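Local coordinates for putative uncharacterized protein (PDB 4J25) that probably hydroxylates prolyl residues of a protein substrate as an iron- and 2-oxoglutarate-dependent dioxygenase of the prolyl-4-hydroxylase type, at residues P27-V35 with Q47-L55; R155-E166 with R212-R223. One frame throughout, in Å; residues are numbered along the deposited sequence.

Contact 1 of 2, residues P27-V35 with Q47-L55; sequences PEHPMLAAV and QAHFLPADL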
loop_
_atom_site.group_PDB
_atom_site.type_symbol
_atom_site.label_atom_id
_atom_site.label_comp_id
_atom_site.label_asym_id
_atom_site.label_seq_id
_atom_site.Cartn_x
_atom_site.Cartn_y
_atom_site.Cartn_z
ATOM N N PRO A 27 4.319 -9.844 -12.350
ATOM C CA PRO A 27 5.620 -9.923 -11.675
ATOM C C PRO A 27 5.655 -10.984 -10.578
ATOM O O PRO A 27 4.608 -11.366 -10.044
ATOM C CB PRO A 27 5.780 -8.525 -11.074
ATOM C CG PRO A 27 4.358 -8.059 -10.832
ATOM C CD PRO A 27 3.561 -8.639 -11.967
ATOM N N GLU A 28 6.851 -11.437 -10.227
ATOM C CA GLU A 28 7.001 -12.420 -9.168
ATOM C C GLU A 28 6.684 -11.789 -7.829
ATOM O O GLU A 28 7.079 -10.651 -7.566
ATOM C CB GLU A 28 8.424 -12.974 -9.141
ATOM C CG GLU A 28 8.795 -13.714 -10.391
ATOM C CD GLU A 28 7.901 -14.910 -10.617
ATOM O OE1 GLU A 28 7.888 -15.794 -9.737
ATOM O OE2 GLU A 28 7.199 -14.956 -11.652
ATOM N N HIS A 29 5.974 -12.530 -6.984
ATOM C CA HIS A 29 5.640 -12.059 -5.643
ATOM C C HIS A 29 5.473 -13.262 -4.711
ATOM O O HIS A 29 5.204 -14.364 -5.172
ATOM C CB HIS A 29 4.360 -11.201 -5.670
ATOM C CG HIS A 29 3.141 -11.953 -6.097
ATOM N ND1 HIS A 29 2.674 -11.939 -7.393
ATOM C CD2 HIS A 29 2.292 -12.745 -5.401
ATOM C CE1 HIS A 29 1.594 -12.693 -7.476
ATOM N NE2 HIS A 29 1.340 -13.193 -6.281
ATOM N N PRO A 30 5.640 -13.058 -3.395
ATOM C CA PRO A 30 5.440 -14.190 -2.485
ATOM C C PRO A 30 3.965 -14.604 -2.442
ATOM O O PRO A 30 3.128 -13.881 -2.961
ATOM C CB PRO A 30 5.911 -13.645 -1.134
ATOM C CG PRO A 30 5.728 -12.189 -1.219
ATOM C CD PRO A 30 5.939 -11.812 -2.674
ATOM N N MET A 31 3.655 -15.755 -1.858
ATOM C CA MET A 31 2.302 -16.302 -1.922
ATOM C C MET A 31 1.295 -15.379 -1.220
ATOM O O MET A 31 1.533 -14.896 -0.127
ATOM C CB MET A 31 2.277 -17.708 -1.329
ATOM N N LEU A 32 0.171 -15.124 -1.876
ATOM C CA LEU A 32 -0.798 -14.154 -1.377
ATOM C C LEU A 32 -1.633 -14.732 -0.231
ATOM O O LEU A 32 -2.227 -13.987 0.557
ATOM C CB LEU A 32 -1.703 -13.686 -2.512
ATOM C CG LEU A 32 -0.975 -13.095 -3.718
ATOM C CD1 LEU A 32 -1.971 -12.690 -4.769
ATOM C CD2 LEU A 32 -0.116 -11.906 -3.323
ATOM N N ALA A 33 -1.666 -16.055 -0.130
ATOM C CA ALA A 33 -2.418 -16.720 0.933
ATOM C C ALA A 33 -2.003 -16.227 2.315
ATOM O O ALA A 33 -2.828 -16.157 3.219
ATOM C CB ALA A 33 -2.244 -18.215 0.840
ATOM N N ALA A 34 -0.724 -15.893 2.479
ATOM C CA ALA A 34 -0.209 -15.401 3.756
ATOM C C ALA A 34 -0.733 -13.999 4.093
ATOM O O ALA A 34 -1.036 -13.704 5.249
ATOM C CB ALA A 34 1.306 -15.406 3.736
ATOM N N VAL A 35 -0.819 -13.131 3.083
ATOM C CA VAL A 35 -1.400 -11.801 3.253
ATOM C C VAL A 35 -2.873 -11.929 3.701
ATOM O O VAL A 35 -3.314 -11.247 4.619
ATOM C CB VAL A 35 -1.315 -10.966 1.947
ATOM C CG1 VAL A 35 -1.925 -9.585 2.139
ATOM C CG2 VAL A 35 0.131 -10.834 1.496
ATOM N N GLN A 47 4.819 -7.512 4.131
ATOM C CA GLN A 47 5.590 -8.440 3.315
ATOM C C GLN A 47 6.827 -7.751 2.792
ATOM O O GLN A 47 6.719 -6.759 2.080
ATOM C CB GLN A 47 4.776 -8.905 2.112
ATOM C CG GLN A 47 3.475 -9.560 2.485
ATOM C CD GLN A 47 3.699 -10.859 3.200
ATOM O OE1 GLN A 47 4.638 -11.592 2.892
ATOM N NE2 GLN A 47 2.859 -11.144 4.179
ATOM N N ALA A 48 7.999 -8.275 3.127
ATOM C CA ALA A 48 9.239 -7.727 2.593
ATOM C C ALA A 48 9.447 -8.291 1.193
ATOM O O ALA A 48 8.984 -9.390 0.887
ATOM C CB ALA A 48 10.424 -8.085 3.501
ATOM N N HIS A 49 10.149 -7.542 0.347
ATOM C CA HIS A 49 10.457 -8.002 -1.002
ATOM C C HIS A 49 9.219 -8.524 -1.734
ATOM O O HIS A 49 9.234 -9.610 -2.319
ATOM C CB HIS A 49 11.537 -9.073 -0.925
ATOM C CG HIS A 49 12.751 -8.630 -0.172
ATOM N ND1 HIS A 49 13.443 -7.480 -0.492
ATOM C CD2 HIS A 49 13.383 -9.162 0.900
ATOM C CE1 HIS A 49 14.462 -7.335 0.337
ATOM N NE2 HIS A 49 14.448 -8.342 1.192
ATOM N N PHE A 50 8.152 -7.730 -1.709
ATOM C CA PHE A 50 6.901 -8.111 -2.355
ATOM C C PHE A 50 7.067 -8.232 -3.875
ATOM O O PHE A 50 6.393 -9.028 -4.527
ATOM C CB PHE A 50 5.785 -7.116 -2.008
ATOM C CG PHE A 50 4.448 -7.532 -2.530
ATOM C CD1 PHE A 50 3.803 -8.625 -1.993
ATOM C CD2 PHE A 50 3.863 -6.856 -3.597
ATOM C CE1 PHE A 50 2.568 -9.043 -2.497
ATOM C CE2 PHE A 50 2.642 -7.258 -4.100
ATOM C CZ PHE A 50 1.988 -8.361 -3.541
ATOM N N LEU A 51 7.991 -7.459 -4.428
ATOM C CA LEU A 51 8.224 -7.473 -5.858
ATOM C C LEU A 51 9.721 -7.488 -6.118
ATOM O O LEU A 51 10.502 -7.040 -5.282
ATOM C CB LEU A 51 7.567 -6.253 -6.509
ATOM C CG LEU A 51 6.035 -6.207 -6.425
ATOM C CD1 LEU A 51 5.522 -4.870 -6.922
ATOM C CD2 LEU A 51 5.366 -7.343 -7.194
ATOM N N PRO A 52 10.133 -8.013 -7.276
ATOM C CA PRO A 52 11.574 -8.052 -7.539
ATOM C C PRO A 52 12.181 -6.653 -7.555
ATOM O O PRO A 52 11.523 -5.694 -7.939
ATOM C CB PRO A 52 11.671 -8.722 -8.917
ATOM C CG PRO A 52 10.317 -8.580 -9.528
ATOM C CD PRO A 52 9.336 -8.524 -8.403
ATOM N N ALA A 53 13.441 -6.550 -7.146
ATOM C CA ALA A 53 14.089 -5.256 -6.996
ATOM C C ALA A 53 14.051 -4.382 -8.255
ATOM O O ALA A 53 13.916 -3.168 -8.145
ATOM C CB ALA A 53 15.519 -5.446 -6.519
ATOM N N ASP A 54 14.179 -4.968 -9.445
ATOM C CA ASP A 54 14.225 -4.155 -10.666
ATOM C C ASP A 54 12.890 -3.451 -10.904
ATOM O O ASP A 54 12.871 -2.318 -11.392
ATOM C CB ASP A 54 14.625 -4.982 -11.902
ATOM C CG ASP A 54 16.134 -5.113 -12.055
ATOM O OD1 ASP A 54 16.863 -4.795 -11.090
ATOM O OD2 ASP A 54 16.592 -5.531 -13.149
ATOM N N LEU A 55 11.785 -4.123 -10.565
ATOM C CA LEU A 55 10.439 -3.560 -10.732
ATOM C C LEU A 55 10.208 -2.439 -9.714
ATOM O O LEU A 55 9.716 -1.373 -10.060
ATOM C CB LEU A 55 9.367 -4.657 -10.570
ATOM C CG LEU A 55 7.896 -4.220 -10.599
ATOM C CD1 LEU A 55 7.565 -3.348 -11.796
ATOM C CD2 LEU A 55 6.980 -5.445 -10.580
#
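A chi1 of -174° swings the Phe50 ring, whose CB points away from 27-35, round to that segment's side chains; in His29, chi1 (64°) sets CG between the backbone N and the carbonyl carbon and so directs the imidazole, while the backbone puts CB over the phenyl face. Three residues of 27-35 touch the phenyl group. His29 CB sits above one face, displaced toward the rim, while the imidazole itself is slid so far along that the two near-parallel rings hardly overlap, their centroids 5.8 Å apart. Leu32 reaches the ring edge with a single methyl, CD2 lying 4.0 Å from Phe50 CE1, and the Pro30 and Phe50 side chains cross at about a right angle, Pro30 CD 3.9 Å from Phe50 CD1. Between the backbones no hydrogen bond forms. Instead the carbonyl oxygen of Phe50 is met by carbon: His29 CA approaches it at 3.3 Å in a CA-H...O contact, and Pro30 CD comes within 3.4 Å of the same oxygen. At one end Pro27 fits against two leucines, its CG 3.8 Å from Leu51 CD2 and its CB only 3.3 Å from Leu55 CD2, a tight pair. At the other, the chain of Gln47, bent at chi2, crosses Val35 at a slant, with Gln47 CG 3.7 Å from Val35 CG2, while NE2 is hydrogen-bonded to Ser45 OG. Beyond the segments, Phe50 also touches Met112 of helix 103-123 and Leu195 of strand 195-199. The contact thus joins the two loops leading into helices 32-42 and 53-67, away from the metal site, and its chemistry implies that shape and apolar burial hold them together, with prolines offering ring carbons and no backbone N-H.

Contact 2 of 2, residues R155-E166 with R212-R223; sequences RRMVSAVLYLNE and RERLSLTGWFRR. With OGA (N-oxalylglycine), chain J.
Strands 156-163 and 214-222 pair antiparallel as neighbours inside the five-stranded sheet. Backbone bonds link Ala160 with Gly219 and Leu162 with Leu217 in both directions, and a water bridges the carbonyls of Ala160 and Leu217. Near Arg156 a classic bulge intervenes: Met157 N donates to Phe221 O at 2.9 Å, and Val158 N shares that acceptor weakly. Arg156, bent at chi3, brings its guanidinium over the Trp220 face, tilted 38° to it, with NH1 above the ring centre and CZ 4.0 Å from the centroid of the five-membered ring, a cation-pi contact, while its NH2 binds Asp148 O. Asp148 OD2 receives bonds from Trp220 NE1 and Ser159 OG, consistent with this pair orienting Asp148, a manganese ligand. Beyond the bulge, Arg155 NE points straight at Arg223 O (2.7 Å), and its guanidinium stacks flat on that of Arg222; Glu128 and Asp129 supply the countercharges. At the far end Asn165 OD1 takes Leu215 N on a lone pair at 2.7 Å. Arg214 runs extended past Tyr163 and donates NH1 to N-oxalylglycine O4 at 2.9 Å, its NE held by Gly174 O. On the face opposite Trp220, Phe221 and Leu217 pack against helix 103-123, and Val158 touches Val197 and Leu199 of the neighbouring strand. A basic residue near the start of the last strand, binding the distal carboxylate of the cosubstrate analogue, is characteristic of the double-stranded beta-helix of 2-oxoglutarate oxygenases.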
loop_
_atom_site.group_PDB
_atom_site.type_symbol
_atom_site.label_atom_id
_atom_site.label_comp_id
_atom_site.label_asym_id
_atom_site.label_seq_id
_atom_site.Cartn_x
_atom_site.Cartn_y
_atom_site.Cartn_z
ATOM N N ARG A 155 -16.120 3.453 0.642
ATOM C CA ARG A 155 -16.053 2.195 -0.120
ATOM C C ARG A 155 -14.713 1.486 0.046
ATOM O O ARG A 155 -14.579 0.312 -0.286
ATOM C CB ARG A 155 -16.269 2.463 -1.606
ATOM C CG ARG A 155 -17.680 2.863 -1.973
ATOM C CD ARG A 155 -17.716 3.477 -3.341
ATOM N NE ARG A 155 -17.260 2.548 -4.369
ATOM C CZ ARG A 155 -17.020 2.899 -5.628
ATOM N NH1 ARG A 155 -17.187 4.156 -6.015
ATOM N NH2 ARG A 155 -16.618 1.996 -6.505
ATOM N N ARG A 156 -13.728 2.212 0.560
ATOM C CA ARG A 156 -12.402 1.652 0.778
ATOM C C ARG A 156 -12.433 0.685 1.940
ATOM O O ARG A 156 -12.816 1.031 3.049
ATOM C CB ARG A 156 -11.383 2.772 0.965
ATOM C CG ARG A 156 -11.476 3.763 -0.169
ATOM C CD ARG A 156 -10.422 4.821 -0.153
ATOM N NE ARG A 156 -10.405 5.601 1.075
ATOM C CZ ARG A 156 -9.501 6.544 1.332
ATOM N NH1 ARG A 156 -8.558 6.829 0.437
ATOM N NH2 ARG A 156 -9.539 7.207 2.471
ATOM N N MET A 157 -12.062 -0.552 1.650
ATOM C CA MET A 157 -12.152 -1.645 2.599
ATOM C C MET A 157 -10.774 -2.124 3.065
ATOM O O MET A 157 -10.619 -2.565 4.191
ATOM C CB MET A 157 -12.870 -2.829 1.961
ATOM C CG MET A 157 -14.310 -2.561 1.573
ATOM S SD MET A 157 -15.286 -1.971 2.985
ATOM C CE MET A 157 -15.304 -3.430 4.005
ATOM N N VAL A 158 -9.786 -2.085 2.178
ATOM C CA VAL A 158 -8.459 -2.575 2.510
ATOM C C VAL A 158 -7.437 -1.625 1.917
ATOM O O VAL A 158 -7.551 -1.253 0.765
ATOM C CB VAL A 158 -8.187 -3.990 1.924
ATOM C CG1 VAL A 158 -6.759 -4.455 2.295
ATOM C CG2 VAL A 158 -9.242 -5.012 2.392
ATOM N N SER A 159 -6.441 -1.257 2.705
ATOM C CA SER A 159 -5.422 -0.305 2.300
ATOM C C SER A 159 -4.155 -1.059 1.986
ATOM O O SER A 159 -3.876 -2.068 2.601
ATOM C CB SER A 159 -5.128 0.668 3.437
ATOM O OG SER A 159 -6.311 1.317 3.858
ATOM N N ALA A 160 -3.380 -0.558 1.038
ATOM C CA ALA A 160 -2.134 -1.196 0.668
ATOM C C ALA A 160 -1.148 -0.118 0.236
ATOM O O ALA A 160 -1.459 0.736 -0.604
ATOM C CB ALA A 160 -2.361 -2.210 -0.443
ATOM N N VAL A 161 0.028 -0.154 0.841
ATOM C CA VAL A 161 1.088 0.789 0.546
ATOM C C VAL A 161 2.336 0.007 0.177
ATOM O O VAL A 161 2.758 -0.875 0.935
ATOM C CB VAL A 161 1.452 1.635 1.774
ATOM C CG1 VAL A 161 2.314 2.826 1.344
ATOM C CG2 VAL A 161 0.234 2.095 2.482
ATOM N N LEU A 162 2.922 0.331 -0.975
ATOM C CA LEU A 162 4.201 -0.246 -1.375
ATOM C C LEU A 162 5.287 0.820 -1.221
ATOM O O LEU A 162 5.146 1.935 -1.727
ATOM C CB LEU A 162 4.148 -0.769 -2.823
ATOM C CG LEU A 162 5.481 -1.363 -3.337
ATOM C CD1 LEU A 162 5.802 -2.687 -2.690
ATOM C CD2 LEU A 162 5.432 -1.528 -4.838
ATOM N N TYR A 163 6.354 0.507 -0.489
ATOM C CA TYR A 163 7.439 1.481 -0.322
ATOM C C TYR A 163 8.549 1.264 -1.358
ATOM O O TYR A 163 8.730 0.168 -1.880
ATOM C CB TYR A 163 7.965 1.501 1.126
ATOM C CG TYR A 163 6.863 1.846 2.109
ATOM C CD1 TYR A 163 6.350 3.128 2.178
ATOM C CD2 TYR A 163 6.311 0.883 2.933
ATOM C CE1 TYR A 163 5.318 3.443 3.049
ATOM C CE2 TYR A 163 5.283 1.196 3.807
ATOM C CZ TYR A 163 4.805 2.479 3.863
ATOM O OH TYR A 163 3.780 2.794 4.720
ATOM N N LEU A 164 9.272 2.335 -1.659
ATOM C CA LEU A 164 10.105 2.395 -2.854
ATOM C C LEU A 164 11.515 2.918 -2.589
ATOM O O LEU A 164 12.252 3.215 -3.526
ATOM C CB LEU A 164 9.444 3.322 -3.860
ATOM C CG LEU A 164 8.033 2.927 -4.302
ATOM C CD1 LEU A 164 7.456 3.978 -5.221
ATOM C CD2 LEU A 164 8.056 1.564 -4.974
ATOM N N ASN A 165 11.899 3.036 -1.322
ATOM C CA ASN A 165 13.135 3.751 -1.009
ATOM C C ASN A 165 14.329 2.850 -0.744
ATOM O O ASN A 165 14.347 2.076 0.217
ATOM C CB ASN A 165 12.910 4.662 0.178
ATOM C CG ASN A 165 11.661 5.482 0.034
ATOM O OD1 ASN A 165 11.597 6.408 -0.780
ATOM N ND2 ASN A 165 10.645 5.150 0.829
ATOM N N GLU A 166 15.338 2.984 -1.597
ATOM C CA GLU A 166 16.563 2.225 -1.462
ATOM C C GLU A 166 17.417 2.807 -0.343
ATOM O O GLU A 166 17.461 4.022 -0.161
ATOM C CB GLU A 166 17.341 2.261 -2.778
ATOM C CG GLU A 166 16.547 1.735 -3.979
ATOM C CD GLU A 166 16.185 0.273 -3.832
ATOM O OE1 GLU A 166 15.242 -0.201 -4.523
ATOM O OE2 GLU A 166 16.850 -0.402 -3.015
ATOM N N ARG A 212 14.646 12.657 4.643
ATOM C CA ARG A 212 14.932 12.607 3.212
ATOM C C ARG A 212 13.661 12.249 2.447
ATOM O O ARG A 212 12.704 11.762 3.028
ATOM C CB ARG A 212 16.044 11.598 2.907
ATOM C CG ARG A 212 15.767 10.205 3.443
ATOM C CD ARG A 212 16.795 9.163 2.973
ATOM N NE ARG A 212 16.441 8.569 1.680
ATOM C CZ ARG A 212 16.754 7.330 1.294
ATOM N NH1 ARG A 212 16.379 6.892 0.097
ATOM N NH2 ARG A 212 17.432 6.517 2.093
ATOM N N GLU A 213 13.650 12.521 1.150
ATOM C CA GLU A 213 12.464 12.274 0.340
ATOM C C GLU A 213 11.970 10.858 0.542
ATOM O O GLU A 213 12.737 9.899 0.473
ATOM C CB GLU A 213 12.772 12.463 -1.138
ATOM C CG GLU A 213 13.109 13.868 -1.535
ATOM C CD GLU A 213 13.485 13.943 -2.992
ATOM O OE1 GLU A 213 13.070 13.038 -3.759
ATOM O OE2 GLU A 213 14.204 14.890 -3.369
ATOM N N ARG A 214 10.681 10.720 0.794
ATOM C CA ARG A 214 10.122 9.413 1.063
ATOM C C ARG A 214 9.106 9.046 -0.008
ATOM O O ARG A 214 8.105 9.714 -0.170
ATOM C CB ARG A 214 9.489 9.414 2.442
ATOM C CG ARG A 214 8.863 8.120 2.878
ATOM C CD ARG A 214 7.868 8.488 3.930
ATOM N NE ARG A 214 7.363 7.389 4.733
ATOM C CZ ARG A 214 6.184 6.788 4.552
ATOM N NH1 ARG A 214 5.386 7.113 3.536
ATOM N NH2 ARG A 214 5.817 5.827 5.379
ATOM N N LEU A 215 9.376 7.955 -0.707
ATOM C CA LEU A 215 8.573 7.522 -1.839
ATOM C C LEU A 215 7.703 6.312 -1.537
ATOM O O LEU A 215 8.171 5.345 -0.934
ATOM C CB LEU A 215 9.493 7.155 -2.998
ATOM C CG LEU A 215 10.457 8.201 -3.537
ATOM C CD1 LEU A 215 11.073 7.653 -4.821
ATOM C CD2 LEU A 215 9.786 9.505 -3.791
ATOM N N SER A 216 6.448 6.358 -1.983
ATOM C CA SER A 216 5.536 5.221 -1.820
ATOM C C SER A 216 4.485 5.139 -2.932
ATOM O O SER A 216 4.311 6.064 -3.713
ATOM C CB SER A 216 4.806 5.324 -0.487
ATOM O OG SER A 216 4.116 6.551 -0.429
ATOM N N LEU A 217 3.805 4.003 -2.990
ATOM C CA LEU A 217 2.688 3.788 -3.900
ATOM C C LEU A 217 1.545 3.332 -2.995
ATOM O O LEU A 217 1.584 2.252 -2.418
ATOM C CB LEU A 217 3.073 2.736 -4.937
ATOM C CG LEU A 217 2.128 2.391 -6.079
ATOM C CD1 LEU A 217 1.640 3.627 -6.788
ATOM C CD2 LEU A 217 2.827 1.464 -7.059
ATOM N N THR A 218 0.557 4.206 -2.849
ATOM C CA THR A 218 -0.513 4.011 -1.891
ATOM C C THR A 218 -1.840 3.752 -2.613
ATOM O O THR A 218 -2.116 4.342 -3.659
ATOM C CB THR A 218 -0.620 5.231 -0.961
ATOM O OG1 THR A 218 -1.532 4.947 0.105
ATOM C CG2 THR A 218 -1.076 6.468 -1.727
ATOM N N GLY A 219 -2.657 2.861 -2.059
ATOM C CA GLY A 219 -3.886 2.480 -2.715
ATOM C C GLY A 219 -4.923 1.858 -1.797
ATOM O O GLY A 219 -4.663 1.629 -0.610
ATOM N N TRP A 220 -6.078 1.543 -2.383
ATOM C CA TRP A 220 -7.223 0.984 -1.646
ATOM C C TRP A 220 -8.015 0.069 -2.534
ATOM O O TRP A 220 -8.258 0.389 -3.712
ATOM C CB TRP A 220 -8.128 2.102 -1.127
ATOM C CG TRP A 220 -7.374 3.002 -0.235
ATOM C CD1 TRP A 220 -7.171 2.851 1.103
ATOM C CD2 TRP A 220 -6.661 4.178 -0.625
ATOM N NE1 TRP A 220 -6.381 3.867 1.571
ATOM C CE2 TRP A 220 -6.040 4.685 0.524
ATOM C CE3 TRP A 220 -6.466 4.834 -1.848
ATOM C CZ2 TRP A 220 -5.265 5.834 0.499
ATOM C CZ3 TRP A 220 -5.697 5.958 -1.876
ATOM C CH2 TRP A 220 -5.103 6.455 -0.712
ATOM N N PHE A 221 -8.355 -1.091 -1.990
ATOM C CA PHE A 221 -9.330 -1.968 -2.601
ATOM C C PHE A 221 -10.706 -1.510 -2.152
ATOM O O PHE A 221 -10.918 -1.256 -0.956
ATOM C CB PHE A 221 -9.121 -3.418 -2.152
ATOM C CG PHE A 221 -7.801 -4.011 -2.557
ATOM C CD1 PHE A 221 -7.649 -4.581 -3.813
ATOM C CD2 PHE A 221 -6.732 -4.029 -1.680
ATOM C CE1 PHE A 221 -6.437 -5.135 -4.202
ATOM C CE2 PHE A 221 -5.522 -4.574 -2.063
ATOM C CZ PHE A 221 -5.381 -5.137 -3.325
ATOM N N ARG A 222 -11.647 -1.440 -3.092
ATOM C CA ARG A 222 -12.959 -0.876 -2.830
ATOM C C ARG A 222 -14.100 -1.818 -3.170
ATOM O O ARG A 222 -13.969 -2.661 -4.045
ATOM C CB ARG A 222 -13.150 0.398 -3.640
ATOM C CG ARG A 222 -12.043 1.405 -3.496
ATOM C CD ARG A 222 -12.392 2.700 -4.194
ATOM N NE ARG A 222 -12.537 2.497 -5.626
ATOM C CZ ARG A 222 -12.974 3.417 -6.481
ATOM N NH1 ARG A 222 -13.318 4.624 -6.060
ATOM N NH2 ARG A 222 -13.063 3.120 -7.768
ATOM N N ARG A 223 -15.205 -1.669 -2.443
ATOM C CA ARG A 223 -16.495 -2.246 -2.808
ATOM C C ARG A 223 -17.260 -1.264 -3.677
ATOM O O ARG A 223 -16.943 -0.072 -3.716
ATOM C CB ARG A 223 -17.373 -2.467 -1.568
ATOM C CG ARG A 223 -16.886 -3.487 -0.594
ATOM C CD ARG A 223 -17.803 -3.538 0.639
ATOM N NE ARG A 223 -19.193 -3.792 0.263
ATOM C CZ ARG A 223 -19.723 -4.999 0.108
ATOM N NH1 ARG A 223 -18.992 -6.087 0.321
ATOM N NH2 ARG A 223 -20.999 -5.124 -0.244
HETATM C C1 OGA J . -2.342 7.378 3.202
HETATM C C2 OGA J . -1.311 6.878 4.166
HETATM C C4 OGA J . 0.973 6.063 4.638
HETATM C C5 OGA J . 2.289 5.778 3.999
HETATM O O1 OGA J . -1.949 7.737 2.055
HETATM O O2 OGA J . -3.582 7.414 3.530
HETATM O "O2'" OGA J . -1.602 6.739 5.344
HETATM O O3 OGA J . 3.036 4.901 4.498
HETATM N N1 OGA J . 0.018 6.552 3.700
HETATM O O4 OGA J . 2.656 6.401 2.968
HETATM O O HOH W 1 -0.436 0.388 -3.164
HETATM O O HOH W 2 13.820 7.079 -2.147
#

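How the contacts relate
Contact 1 closes before contact 2 opens along the chain, and their centres lie about 15 Å apart. They meet directly where Leu51 CD1 packs on Leu162 CD2 at 3.9 Å. Both border helix 103-123 and strand 195-199: the helix touches Phe50 in contact 1 and Phe221 in contact 2, and strand 195-199 lies between strands 44-47 and 156-163 in the five-stranded antiparallel sheet. Contact 2 forms the middle of that sheet, one face turned to N-oxalylglycine and manganese; contact 1 lies on the other, helical side. The N-terminal segments thus pack behind the double-stranded beta-helix, away from the chemistry carried on its inner face.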